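Local coordinates for protein alpha-L-rhamnosidase (Klebsiella oxytoca, PDB 4XHC) that hydrolyses terminal alpha-L-rhamnose from glycosides as a family GH78 glycosidase and binds free rhamnose in its catalytic domain, at residues A[449-454]-A[477-482]; A[468-473]-A[534-539]; A[125-128]-A[134-137]; A[61-66]-A[94-99]; A[33-38]-A[291-296]. One frame throughout, in Å; residues are numbered along the deposited sequence.

In the fold
From the N terminus, contact 5 comes first: strand 33-35 meets 291-296 across some 250 residues, a long loop that holds the whole of contacts 4 and 3. It ties the N-terminal strand to a small sheet of the catalytic domain. Contacts 4 and 3 follow in series within the N-terminal beta domain. Contact 4 joins strands 59-65 and 94-99, contact 3 folds the loop after strand 122-129 back on that strand, and the two touch where Cys136 packs on Ala63. Contacts 1 and 2 lie farther along, in the mainly helical catalytic domain. Their segments alternate along the chain, so they cross; both use helix 466-478, tying it to helix 444-456 and to the C-terminal helix 534-540.

Contact 1: A[449-454]-A[477-482]; sequences EIMRNL and LQCGLR. With SO4 (sulfate ion), chain D.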
# COMPACT_ATOMS: atom_id res chain seq x y z
N GLU A 449 -27.03 -4.73 51.45
CA GLU A 449 -28.22 -5.49 51.00
C GLU A 449 -28.44 -5.44 49.48
O GLU A 449 -28.88 -6.43 48.90
CB GLU A 449 -29.52 -4.97 51.69
CG GLU A 449 -29.67 -5.25 53.20
CD GLU A 449 -30.83 -4.48 53.88
OE1 GLU A 449 -30.89 -4.48 55.14
OE2 GLU A 449 -31.66 -3.86 53.17
N ILE A 450 -28.12 -4.32 48.84
CA ILE A 450 -28.22 -4.23 47.38
C ILE A 450 -27.19 -5.12 46.66
O ILE A 450 -27.52 -5.77 45.66
CB ILE A 450 -28.09 -2.76 46.88
CG1 ILE A 450 -29.34 -1.97 47.25
CG2 ILE A 450 -27.89 -2.69 45.36
CD1 ILE A 450 -29.14 -0.47 47.18
N MET A 451 -25.96 -5.17 47.16
CA MET A 451 -24.91 -5.97 46.54
C MET A 451 -25.20 -7.46 46.71
O MET A 451 -24.91 -8.25 45.81
CB MET A 451 -23.54 -5.64 47.11
CG MET A 451 -23.12 -4.18 47.01
SD MET A 451 -23.20 -3.41 45.37
CE MET A 451 -21.99 -4.38 44.47
N ARG A 452 -25.78 -7.84 47.85
CA ARG A 452 -26.30 -9.20 48.05
C ARG A 452 -27.46 -9.52 47.12
O ARG A 452 -27.62 -10.66 46.69
CB ARG A 452 -26.78 -9.41 49.49
CG ARG A 452 -25.69 -9.44 50.53
CD ARG A 452 -24.68 -10.52 50.21
NE ARG A 452 -23.79 -10.79 51.33
CZ ARG A 452 -22.66 -11.49 51.24
NH1 ARG A 452 -22.27 -12.01 50.08
NH2 ARG A 452 -21.91 -11.66 52.32
N ASN A 453 -28.27 -8.52 46.82
CA ASN A 453 -29.40 -8.70 45.94
C ASN A 453 -28.95 -8.95 44.48
O ASN A 453 -29.59 -9.70 43.75
CB ASN A 453 -30.33 -7.48 46.04
CG ASN A 453 -31.76 -7.79 45.67
OD1 ASN A 453 -32.17 -8.95 45.68
ND2 ASN A 453 -32.53 -6.77 45.35
N LEU A 454 -27.85 -8.34 44.05
CA LEU A 454 -27.29 -8.61 42.72
C LEU A 454 -26.81 -10.05 42.60
O LEU A 454 -26.95 -10.67 41.55
CB LEU A 454 -26.10 -7.71 42.44
CG LEU A 454 -26.37 -6.20 42.36
CD1 LEU A 454 -25.05 -5.46 42.31
CD2 LEU A 454 -27.21 -5.83 41.16
N LEU A 477 -16.06 -3.76 47.44
CA LEU A 477 -15.06 -3.38 48.45
C LEU A 477 -15.58 -2.30 49.41
O LEU A 477 -15.40 -2.40 50.62
CB LEU A 477 -13.75 -2.92 47.78
CG LEU A 477 -12.92 -4.03 47.11
CD1 LEU A 477 -11.74 -3.45 46.33
CD2 LEU A 477 -12.42 -5.04 48.13
N GLN A 478 -16.26 -1.29 48.86
CA GLN A 478 -16.83 -0.20 49.65
C GLN A 478 -17.83 -0.71 50.70
O GLN A 478 -17.93 -0.14 51.79
CB GLN A 478 -17.50 0.82 48.72
CG GLN A 478 -18.07 2.05 49.38
CD GLN A 478 -18.97 2.84 48.45
OE1 GLN A 478 -18.51 3.43 47.48
NE2 GLN A 478 -20.27 2.85 48.74
N CYS A 479 -18.55 -1.78 50.40
CA CYS A 479 -19.50 -2.36 51.33
C CYS A 479 -18.88 -3.45 52.21
O CYS A 479 -19.59 -4.16 52.93
CB CYS A 479 -20.70 -2.94 50.58
SG CYS A 479 -21.57 -1.74 49.52
N GLY A 480 -17.55 -3.58 52.18
CA GLY A 480 -16.84 -4.53 53.03
C GLY A 480 -16.97 -5.97 52.58
O GLY A 480 -16.74 -6.88 53.37
N LEU A 481 -17.34 -6.20 51.32
CA LEU A 481 -17.49 -7.55 50.76
C LEU A 481 -16.20 -7.95 50.04
O LEU A 481 -16.19 -8.12 48.81
CB LEU A 481 -18.68 -7.61 49.82
CG LEU A 481 -20.03 -7.38 50.49
CD1 LEU A 481 -21.13 -7.16 49.46
CD2 LEU A 481 -20.36 -8.55 51.40
N ARG A 482 -15.13 -8.11 50.82
CA ARG A 482 -13.78 -8.28 50.30
C ARG A 482 -13.56 -9.64 49.63
O ARG A 482 -13.02 -9.72 48.53
CB ARG A 482 -12.78 -8.07 51.44
CG ARG A 482 -11.30 -8.00 51.05
CD ARG A 482 -10.41 -8.23 52.27
NE ARG A 482 -9.03 -8.56 51.89
CZ ARG A 482 -8.11 -7.67 51.52
NH1 ARG A 482 -8.39 -6.37 51.47
NH2 ARG A 482 -6.89 -8.08 51.19
S SO4 D . -24.23 -10.25 55.06
O1 SO4 D . -23.70 -11.09 56.14
O2 SO4 D . -25.26 -11.07 54.38
O3 SO4 D . -24.73 -9.00 55.67
O4 SO4 D . -23.22 -9.75 54.11
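Met451 sets CG opposite its carbonyl carbon (chi1 -57°), which brings CG to 3.8 Å from Cys479 SG; later bends at chi2 and chi3 carry SD and CE onward. Its CB lies 3.7 Å from Leu481 CD1. The next residue, Arg452, bends early, at chi2 (-57°), and swings its guanidinium over Leu481. The CD2 branch of that leucine sits under one face of the group, off-centre, 3.6 Å from Arg452 NH2. Leu481 thus divides its two methyls, CD1 to the methionine and CD2 to the arginine. In its own plane the guanidinium uses an edge for a sulfate, probably from the crystallisation liquor: O4 accepts from Arg452 NE at 3.0 Å and from NH2 at 2.9 Å. Arg448 binds the same ion, and salt bridges from Arg452 NH1 to Glu455 and Glu484 further fix the group's rotation. No hydrogen bond joins the two segments, so apolar packing carries the contact, with Tyr472, Ala475 and Leu476 extending it round Met451. Gly480, at positive phi, is the C-prime residue of a Schellman motif and Leu481 the N-cap position of the next helix. The result is a tight turn between helices 466-478 and 482-498 in a mainly helical catalytic domain, probably an (alpha/alpha)6 barrel as in other GH78 six-hairpin glycosidases.

Contact 2: A[468-473]-A[534-539]; sequences LRHHYI and PAWFIR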
# COMPACT_ATOMS: atom_id res chain seq x y z
N LEU A 468 -17.25 -1.30 33.25
CA LEU A 468 -18.35 -1.29 34.20
C LEU A 468 -18.09 -2.28 35.33
O LEU A 468 -18.48 -2.04 36.46
CB LEU A 468 -19.68 -1.60 33.53
CG LEU A 468 -20.91 -1.50 34.44
CD1 LEU A 468 -20.93 -0.18 35.17
CD2 LEU A 468 -22.18 -1.66 33.62
N ARG A 469 -17.42 -3.37 35.02
CA ARG A 469 -17.11 -4.36 36.04
C ARG A 469 -16.17 -3.80 37.09
O ARG A 469 -16.27 -4.16 38.26
CB ARG A 469 -16.47 -5.59 35.41
CG ARG A 469 -17.43 -6.37 34.53
CD ARG A 469 -17.84 -7.66 35.20
NE ARG A 469 -18.72 -8.44 34.34
CZ ARG A 469 -19.16 -9.65 34.66
NH1 ARG A 469 -18.79 -10.21 35.80
NH2 ARG A 469 -19.96 -10.32 33.83
N HIS A 470 -15.26 -2.94 36.67
CA HIS A 470 -14.38 -2.26 37.62
C HIS A 470 -15.18 -1.63 38.74
O HIS A 470 -14.80 -1.70 39.91
CB HIS A 470 -13.57 -1.17 36.92
CG HIS A 470 -13.01 -0.15 37.86
ND1 HIS A 470 -11.81 -0.33 38.51
CD2 HIS A 470 -13.49 1.05 38.27
CE1 HIS A 470 -11.57 0.72 39.28
NE2 HIS A 470 -12.57 1.57 39.15
N HIS A 471 -16.29 -1.00 38.38
CA HIS A 471 -17.11 -0.29 39.35
C HIS A 471 -17.87 -1.23 40.25
O HIS A 471 -18.07 -0.95 41.42
CB HIS A 471 -18.04 0.69 38.62
CG HIS A 471 -17.29 1.73 37.85
ND1 HIS A 471 -16.87 1.53 36.56
CD2 HIS A 471 -16.84 2.96 38.21
CE1 HIS A 471 -16.22 2.60 36.14
NE2 HIS A 471 -16.18 3.48 37.13
N TYR A 472 -18.29 -2.37 39.70
CA TYR A 472 -18.89 -3.44 40.48
C TYR A 472 -17.93 -3.90 41.58
O TYR A 472 -18.32 -4.08 42.74
CB TYR A 472 -19.26 -4.60 39.56
CG TYR A 472 -19.81 -5.82 40.23
CD1 TYR A 472 -20.82 -5.73 41.19
CD2 TYR A 472 -19.35 -7.09 39.88
CE1 TYR A 472 -21.33 -6.86 41.80
CE2 TYR A 472 -19.86 -8.22 40.48
CZ TYR A 472 -20.85 -8.10 41.44
OH TYR A 472 -21.34 -9.23 42.03
N ILE A 473 -16.65 -4.06 41.22
CA ILE A 473 -15.62 -4.45 42.20
C ILE A 473 -15.46 -3.39 43.28
O ILE A 473 -15.38 -3.72 44.47
CB ILE A 473 -14.25 -4.70 41.52
CG1 ILE A 473 -14.35 -5.84 40.50
CG2 ILE A 473 -13.18 -5.01 42.56
CD1 ILE A 473 -14.97 -7.11 41.05
N PRO A 534 -7.55 -4.47 37.77
CA PRO A 534 -7.17 -5.46 38.76
C PRO A 534 -5.77 -5.26 39.36
O PRO A 534 -5.55 -5.56 40.54
CB PRO A 534 -7.24 -6.76 37.98
CG PRO A 534 -8.38 -6.53 37.05
CD PRO A 534 -8.31 -5.08 36.66
N ALA A 535 -4.84 -4.76 38.57
CA ALA A 535 -3.53 -4.39 39.09
C ALA A 535 -3.64 -3.40 40.26
O ALA A 535 -2.96 -3.54 41.28
CB ALA A 535 -2.65 -3.82 37.98
N TRP A 536 -4.52 -2.40 40.12
CA TRP A 536 -4.75 -1.42 41.19
C TRP A 536 -5.40 -2.07 42.41
O TRP A 536 -4.91 -1.92 43.52
CB TRP A 536 -5.61 -0.25 40.69
CG TRP A 536 -5.83 0.83 41.71
CD1 TRP A 536 -4.90 1.72 42.18
CD2 TRP A 536 -7.05 1.14 42.39
NE1 TRP A 536 -5.47 2.56 43.11
CE2 TRP A 536 -6.78 2.22 43.26
CE3 TRP A 536 -8.33 0.60 42.36
CZ2 TRP A 536 -7.76 2.78 44.08
CZ3 TRP A 536 -9.31 1.16 43.18
CH2 TRP A 536 -9.02 2.23 44.02
N PHE A 537 -6.50 -2.79 42.20
CA PHE A 537 -7.18 -3.49 43.29
C PHE A 537 -6.22 -4.41 44.05
O PHE A 537 -6.18 -4.43 45.28
CB PHE A 537 -8.36 -4.31 42.78
CG PHE A 537 -9.52 -3.49 42.29
CD1 PHE A 537 -10.15 -2.58 43.13
CD2 PHE A 537 -10.00 -3.64 40.99
CE1 PHE A 537 -11.22 -1.82 42.68
CE2 PHE A 537 -11.07 -2.89 40.54
CZ PHE A 537 -11.68 -1.98 41.38
N ILE A 538 -5.44 -5.18 43.30
CA ILE A 538 -4.56 -6.17 43.89
C ILE A 538 -3.48 -5.49 44.71
O ILE A 538 -3.22 -5.87 45.85
CB ILE A 538 -3.98 -7.12 42.82
CG1 ILE A 538 -5.10 -8.04 42.31
CG2 ILE A 538 -2.85 -7.97 43.38
CD1 ILE A 538 -4.80 -8.67 40.96
N ARG A 539 -2.88 -4.44 44.15
CA ARG A 539 -1.78 -3.73 44.81
C ARG A 539 -2.24 -2.80 45.93
O ARG A 539 -1.68 -2.81 47.01
CB ARG A 539 -0.95 -2.96 43.79
CG ARG A 539 -0.13 -3.85 42.87
CD ARG A 539 0.23 -3.15 41.57
NE ARG A 539 0.85 -4.08 40.63
CZ ARG A 539 2.14 -4.13 40.34
NH1 ARG A 539 3.01 -3.30 40.91
NH2 ARG A 539 2.58 -5.01 39.46
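Phe537 takes part in the main contacts between the two helices, with Ile473 and His470. Ile473 supplies the CH-pi part: its CG2 methyl stands over the middle of the phenyl ring, 3.5 Å from the centroid of Phe537 and only 9° off the ring normal. The isoleucine holds CG2 anti to the backbone N and sends CG1 elsewhere, leaving the methyl to meet the ring. The aromatic partner of Phe537 is His470, whose imidazole lies obliquely to the phenyl, with centroids 5.0 Å apart and planes at 32°. His470 ND1 comes within 3.3 Å of Phe537 CZ, and CE1 lies at 3.4 Å from the same atom. Trp536 adds a looser touch, its CE3 near the plane of the imidazole at the ring's edge. Polar interactions do not cross the contact: His470 ND1 is hydrogen-bonded to Thr533 OG1, just ahead of helix 534-540, which restrains the imidazole beside Phe537. The two segments run nearly parallel, at 16°, with axes 11.4 Å apart, a spacing filled by these large side chains. Helix 482-498 packs on both segments, through Ile473 and Pro534, while helix 430-438 borders the first of them and helix 214-230 the second.

Contact 3: A[125-128]-A[134-137]; sequences QLTF and EVCE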
# COMPACT_ATOMS: atom_id res chain seq x y z
N GLN A 125 1.24 -8.84 0.50
CA GLN A 125 0.15 -8.35 1.31
C GLN A 125 0.38 -8.77 2.75
O GLN A 125 0.58 -9.96 3.03
CB GLN A 125 -1.17 -8.95 0.83
CG GLN A 125 -2.31 -8.88 1.83
CD GLN A 125 -3.60 -8.52 1.17
OE1 GLN A 125 -4.52 -9.34 1.06
NE2 GLN A 125 -3.68 -7.29 0.71
N LEU A 126 0.34 -7.79 3.66
CA LEU A 126 0.52 -8.04 5.09
C LEU A 126 -0.77 -7.79 5.85
O LEU A 126 -1.50 -6.85 5.54
CB LEU A 126 1.61 -7.12 5.64
CG LEU A 126 2.94 -7.10 4.90
CD1 LEU A 126 3.93 -6.26 5.69
CD2 LEU A 126 3.50 -8.49 4.70
N THR A 127 -1.05 -8.63 6.83
CA THR A 127 -2.24 -8.49 7.68
C THR A 127 -1.85 -8.69 9.13
O THR A 127 -1.12 -9.62 9.46
CB THR A 127 -3.33 -9.49 7.28
OG1 THR A 127 -3.48 -9.47 5.86
CG2 THR A 127 -4.65 -9.14 7.89
N PHE A 128 -2.31 -7.79 9.99
CA PHE A 128 -1.90 -7.77 11.39
C PHE A 128 -3.09 -8.02 12.30
O PHE A 128 -4.16 -7.43 12.10
CB PHE A 128 -1.36 -6.39 11.74
CG PHE A 128 -0.18 -5.97 10.93
CD1 PHE A 128 -0.35 -5.38 9.68
CD2 PHE A 128 1.11 -6.11 11.43
CE1 PHE A 128 0.74 -4.96 8.94
CE2 PHE A 128 2.20 -5.70 10.69
CZ PHE A 128 2.02 -5.12 9.44
N GLU A 134 -8.14 -12.47 13.59
CA GLU A 134 -8.01 -11.28 12.74
C GLU A 134 -7.17 -11.49 11.49
O GLU A 134 -7.26 -10.69 10.54
CB GLU A 134 -7.45 -10.11 13.55
CG GLU A 134 -8.40 -9.63 14.65
CD GLU A 134 -7.75 -8.65 15.59
OE1 GLU A 134 -7.31 -7.56 15.13
OE2 GLU A 134 -7.69 -8.98 16.80
N VAL A 135 -6.35 -12.53 11.46
CA VAL A 135 -5.61 -12.87 10.24
C VAL A 135 -6.18 -14.10 9.50
O VAL A 135 -5.59 -14.57 8.54
CB VAL A 135 -4.10 -13.05 10.54
CG1 VAL A 135 -3.52 -11.77 11.16
CG2 VAL A 135 -3.82 -14.25 11.46
N CYS A 136 -7.33 -14.59 9.96
CA CYS A 136 -8.02 -15.72 9.32
C CYS A 136 -9.38 -15.37 8.73
O CYS A 136 -9.79 -15.96 7.75
CB CYS A 136 -8.22 -16.84 10.33
SG CYS A 136 -6.67 -17.35 11.07
N GLU A 137 -10.08 -14.42 9.34
CA GLU A 137 -11.36 -13.96 8.81
C GLU A 137 -11.07 -12.81 7.85
O GLU A 137 -10.25 -11.93 8.15
CB GLU A 137 -12.29 -13.49 9.93
CG GLU A 137 -12.37 -14.40 11.15
CD GLU A 137 -13.51 -15.39 11.12
OE1 GLU A 137 -13.97 -15.77 10.03
OE2 GLU A 137 -13.94 -15.80 12.23
O HOH W 1 -6.35 -5.49 12.60
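Phe128 O accepts from a water at 3.0 Å, the shorter of the two water bonds that link the segments. The same water also donates, weakly, to Glu134 OE1 at 3.4 Å, so it bridges the strand's carbonyl and the loop's carboxylate. That carboxylate has further partners: OE1 forms a salt bridge with Lys240, and OE2 accepts from Thr131 N. Next to this polar link, methyl groups pack on backbone carbonyls. Val135 lays its CG1 methyl against the strand, 3.6 Å from Thr127 O and 3.9 Å from Phe128 C; with chi1 at -58°, CG1 lies opposite the valine's own carbonyl carbon. Thr127 answers with its methyl, CG2, 4.0 Å from Glu134 O. Phe128 sends its ring the other way, to stack on Tyr171 and meet Phe173 edge-to-face. No direct hydrogen bond joins the segments: a loop folds back on strand 122-129 of the antiparallel sheet in the N-terminal beta domain, and the lysine reaches it from the catalytic-domain sequence.

Contact 4: A[61-66]-A[94-99]; sequences VEAHAD and SVIIDF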
# COMPACT_ATOMS: atom_id res chain seq x y z
N VAL A 61 3.24 -20.44 12.35
CA VAL A 61 2.11 -21.28 12.73
C VAL A 61 1.12 -21.44 11.58
O VAL A 61 1.19 -20.73 10.58
CB VAL A 61 1.36 -20.72 13.96
CG1 VAL A 61 2.31 -20.58 15.14
CG2 VAL A 61 0.68 -19.39 13.64
N GLU A 62 0.20 -22.40 11.75
CA GLU A 62 -0.89 -22.63 10.82
C GLU A 62 -2.21 -22.57 11.56
O GLU A 62 -2.33 -23.10 12.67
CB GLU A 62 -0.77 -23.99 10.16
CG GLU A 62 0.15 -24.02 8.95
CD GLU A 62 0.17 -25.37 8.25
OE1 GLU A 62 -0.71 -26.22 8.56
OE2 GLU A 62 1.06 -25.58 7.40
N ALA A 63 -3.20 -21.95 10.92
CA ALA A 63 -4.52 -21.77 11.51
C ALA A 63 -5.40 -22.95 11.18
O ALA A 63 -5.37 -23.43 10.05
CB ALA A 63 -5.14 -20.49 10.99
N HIS A 64 -6.17 -23.43 12.15
CA HIS A 64 -7.16 -24.47 11.90
C HIS A 64 -8.49 -24.02 12.49
O HIS A 64 -8.54 -23.60 13.65
CB HIS A 64 -6.72 -25.81 12.51
CG HIS A 64 -5.53 -26.42 11.82
ND1 HIS A 64 -5.64 -27.18 10.68
CD2 HIS A 64 -4.21 -26.37 12.12
CE1 HIS A 64 -4.44 -27.58 10.30
NE2 HIS A 64 -3.55 -27.10 11.16
N ALA A 65 -9.55 -24.05 11.69
CA ALA A 65 -10.89 -23.69 12.16
C ALA A 65 -11.31 -24.68 13.25
O ALA A 65 -11.31 -25.89 13.03
CB ALA A 65 -11.89 -23.69 11.01
N ASP A 66 -11.64 -24.16 14.42
CA ASP A 66 -11.94 -24.97 15.60
C ASP A 66 -13.05 -24.31 16.41
O ASP A 66 -12.84 -23.26 17.01
CB ASP A 66 -10.67 -25.12 16.46
CG ASP A 66 -10.83 -26.11 17.62
OD1 ASP A 66 -11.97 -26.50 17.94
OD2 ASP A 66 -9.81 -26.50 18.22
N SER A 94 1.84 -18.29 1.48
CA SER A 94 1.61 -17.39 2.62
C SER A 94 1.89 -18.08 3.96
O SER A 94 1.75 -19.29 4.08
CB SER A 94 0.18 -16.85 2.60
OG SER A 94 -0.72 -17.76 3.18
N VAL A 95 2.28 -17.30 4.96
CA VAL A 95 2.57 -17.84 6.28
C VAL A 95 1.97 -16.96 7.34
O VAL A 95 1.62 -15.81 7.07
CB VAL A 95 4.08 -17.93 6.52
CG1 VAL A 95 4.68 -18.99 5.62
CG2 VAL A 95 4.74 -16.57 6.29
N ILE A 96 1.84 -17.50 8.55
CA ILE A 96 1.46 -16.70 9.71
C ILE A 96 2.58 -16.72 10.75
O ILE A 96 2.98 -17.80 11.21
CB ILE A 96 0.17 -17.20 10.36
CG1 ILE A 96 -0.99 -17.09 9.37
CG2 ILE A 96 -0.12 -16.38 11.61
CD1 ILE A 96 -2.25 -17.80 9.83
N ILE A 97 3.07 -15.54 11.10
CA ILE A 97 4.13 -15.36 12.08
C ILE A 97 3.55 -15.03 13.46
O ILE A 97 2.86 -14.01 13.63
CB ILE A 97 5.09 -14.21 11.68
CG1 ILE A 97 5.54 -14.32 10.22
CG2 ILE A 97 6.30 -14.17 12.60
CD1 ILE A 97 6.48 -15.46 9.93
N ASP A 98 3.81 -15.89 14.45
CA ASP A 98 3.43 -15.63 15.84
C ASP A 98 4.56 -14.88 16.51
O ASP A 98 5.66 -15.42 16.61
CB ASP A 98 3.17 -16.96 16.57
CG ASP A 98 2.63 -16.77 17.98
OD1 ASP A 98 2.52 -15.63 18.48
OD2 ASP A 98 2.31 -17.80 18.60
N PHE A 99 4.29 -13.66 16.97
CA PHE A 99 5.30 -12.86 17.68
C PHE A 99 5.40 -13.20 19.17
O PHE A 99 6.35 -12.78 19.83
CB PHE A 99 5.09 -11.36 17.48
CG PHE A 99 5.71 -10.84 16.22
CD1 PHE A 99 5.14 -11.11 14.98
CD2 PHE A 99 6.88 -10.09 16.26
CE1 PHE A 99 5.72 -10.63 13.81
CE2 PHE A 99 7.46 -9.61 15.09
CZ PHE A 99 6.88 -9.88 13.86
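Val61 and Ile96 make the close part of this contact. Val61 N donates to Ile96 O at 2.9 Å in a nearly straight bond, 171° at the hydrogen, and the donor lies almost in line with the carbonyl. Beside it the branched side chains meet obliquely, Val61 CG2 to Ile96 CG2 at 3.7 Å. Ile96 brings this methyl in with chi1 at -62°, which places CG2 opposite its backbone N and leaves CG1 to lead the delta carbon off in another direction. Farther out the packing slackens. Ile96 CD1 reaches Ala63 CB at 4.1 Å, and Val61 CG1 touches Asp98 CB at 4.0 Å. From Val61 on the strands diverge, their segment axes at 104°. Glu62 and His64 are exposed; their side chains lie against residues of strand 73-79, and their backbones pair with it. Ala63 itself is overlaid by Cys136 and Trp73. One straight backbone bond and a small apolar patch therefore join these neighbouring strands of the antiparallel sheet, while the Asp98 carboxylate is engaged by Gly100 N and, in a salt bridge, by Arg174.

Contact 5: A[33-38]-A[291-296]; sequences MTRHPN and QPDVIA. With SO4 (sulfate ion), chain E.
Arg35 NH2 donates to Val294 O at 2.8 Å, with 157° at the hydrogen and the carbonyl oxygen close to the guanidinium plane. NH1 of Arg35 adds a weak second bond to Val294 O at 3.2 Å, so one backbone oxygen is gripped by two nitrogens. Along another edge, Arg35 NE and NH2 both donate to O1 of a sulfate, probably from the crystallisation liquor, at 3.0 and 2.8 Å. With both acceptors near its plane, the group's rotation is restrained. The side chain gets there by leaving CG opposite its backbone N (chi1 -160°), running extended, and turning at chi3 (-84°). Asp293 OD1 lies 4.3 Å from Arg35 NH1, well out of the guanidinium plane, so the opposite charges would attract only loosely and without an N-H aimed at the oxygen. Packing takes over at the start of strand 33-35: Met33, bent at chi2 and chi3, places its CE methyl 3.8 Å from Ala296 CB. His277 lies by both Met33 and Arg35, and Leu40 of helix 37-45 by Arg35 and Val294. Pro292, after a cis peptide bond, and Ile295 pack on Leu161 and Pro117 of the second subunit. Here an arginine side chain hydrogen-bonds a backbone carbonyl at the surface, joining the N-terminal strand 33-35 to the turn that leads into edge strand 295-296 of a small antiparallel sheet.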
# COMPACT_ATOMS: atom_id res chain seq x y z
N MET A 33 -15.74 26.30 19.87
CA MET A 33 -14.75 25.87 20.85
C MET A 33 -13.92 27.05 21.35
O MET A 33 -14.02 28.15 20.82
CB MET A 33 -13.81 24.82 20.24
CG MET A 33 -14.50 23.59 19.67
SD MET A 33 -15.28 22.49 20.88
CE MET A 33 -13.85 21.75 21.70
N THR A 34 -13.13 26.81 22.39
CA THR A 34 -12.29 27.83 23.03
C THR A 34 -10.92 27.22 23.38
O THR A 34 -10.84 26.20 24.06
CB THR A 34 -12.95 28.43 24.31
OG1 THR A 34 -14.04 29.30 23.95
CG2 THR A 34 -11.96 29.23 25.17
N ARG A 35 -9.86 27.87 22.92
CA ARG A 35 -8.51 27.41 23.16
C ARG A 35 -7.96 28.18 24.37
O ARG A 35 -8.29 29.35 24.54
CB ARG A 35 -7.69 27.67 21.89
CG ARG A 35 -6.41 26.88 21.74
CD ARG A 35 -5.89 26.90 20.30
NE ARG A 35 -6.55 25.86 19.50
CZ ARG A 35 -6.17 24.58 19.45
NH1 ARG A 35 -5.12 24.15 20.13
NH2 ARG A 35 -6.86 23.73 18.70
N HIS A 36 -7.15 27.53 25.22
CA HIS A 36 -6.43 28.21 26.33
C HIS A 36 -4.92 28.02 26.18
O HIS A 36 -4.37 27.04 26.68
CB HIS A 36 -6.87 27.66 27.68
CG HIS A 36 -8.27 28.01 28.05
ND1 HIS A 36 -9.33 27.13 27.88
CD2 HIS A 36 -8.80 29.14 28.56
CE1 HIS A 36 -10.45 27.71 28.28
NE2 HIS A 36 -10.16 28.93 28.70
N PRO A 37 -4.24 28.97 25.50
CA PRO A 37 -2.83 28.76 25.15
C PRO A 37 -1.93 28.41 26.33
O PRO A 37 -1.02 27.59 26.18
CB PRO A 37 -2.41 30.11 24.54
CG PRO A 37 -3.69 30.72 24.07
CD PRO A 37 -4.73 30.28 25.05
N ASN A 38 -2.17 29.02 27.48
CA ASN A 38 -1.39 28.77 28.70
C ASN A 38 -1.43 27.29 29.12
O ASN A 38 -0.38 26.67 29.34
CB ASN A 38 -1.80 29.71 29.86
CG ASN A 38 -3.32 29.93 29.96
OD1 ASN A 38 -3.95 30.53 29.07
ND2 ASN A 38 -3.91 29.47 31.06
N GLN A 291 -2.81 15.07 17.06
CA GLN A 291 -2.15 15.09 15.76
C GLN A 291 -3.12 15.59 14.69
O GLN A 291 -4.26 15.14 14.64
CB GLN A 291 -1.65 13.70 15.42
CG GLN A 291 -0.40 13.32 16.20
CD GLN A 291 0.15 11.98 15.77
OE1 GLN A 291 -0.56 10.97 15.79
NE2 GLN A 291 1.41 11.96 15.37
N PRO A 292 -2.69 16.53 13.85
CA PRO A 292 -1.36 17.14 13.87
C PRO A 292 -1.13 18.17 14.97
O PRO A 292 0.00 18.54 15.22
CB PRO A 292 -1.28 17.84 12.51
CG PRO A 292 -2.70 18.22 12.21
CD PRO A 292 -3.60 17.23 12.92
N ASP A 293 -2.19 18.65 15.60
CA ASP A 293 -2.09 19.57 16.72
C ASP A 293 -3.15 19.15 17.72
O ASP A 293 -3.86 18.18 17.48
CB ASP A 293 -2.34 21.01 16.25
CG ASP A 293 -1.73 22.05 17.18
OD1 ASP A 293 -1.89 21.93 18.41
OD2 ASP A 293 -1.09 22.99 16.67
N VAL A 294 -3.26 19.84 18.84
CA VAL A 294 -4.26 19.51 19.84
C VAL A 294 -5.64 19.98 19.37
O VAL A 294 -5.88 21.18 19.25
CB VAL A 294 -3.93 20.15 21.21
CG1 VAL A 294 -5.04 19.86 22.22
CG2 VAL A 294 -2.60 19.64 21.72
N ILE A 295 -6.53 19.03 19.08
CA ILE A 295 -7.93 19.33 18.78
C ILE A 295 -8.81 18.46 19.66
O ILE A 295 -8.66 17.24 19.68
CB ILE A 295 -8.32 19.07 17.31
CG1 ILE A 295 -7.33 19.70 16.33
CG2 ILE A 295 -9.72 19.61 17.02
CD1 ILE A 295 -6.50 18.69 15.54
N ALA A 296 -9.74 19.09 20.36
CA ALA A 296 -10.66 18.39 21.23
C ALA A 296 -11.88 18.03 20.39
O ALA A 296 -12.30 18.79 19.51
CB ALA A 296 -11.06 19.28 22.39
S SO4 E . -9.88 26.18 17.29
O1 SO4 E . -9.11 25.23 18.13
O2 SO4 E . -11.28 26.25 17.78
O3 SO4 E . -9.21 27.50 17.34
O4 SO4 E . -9.88 25.69 15.89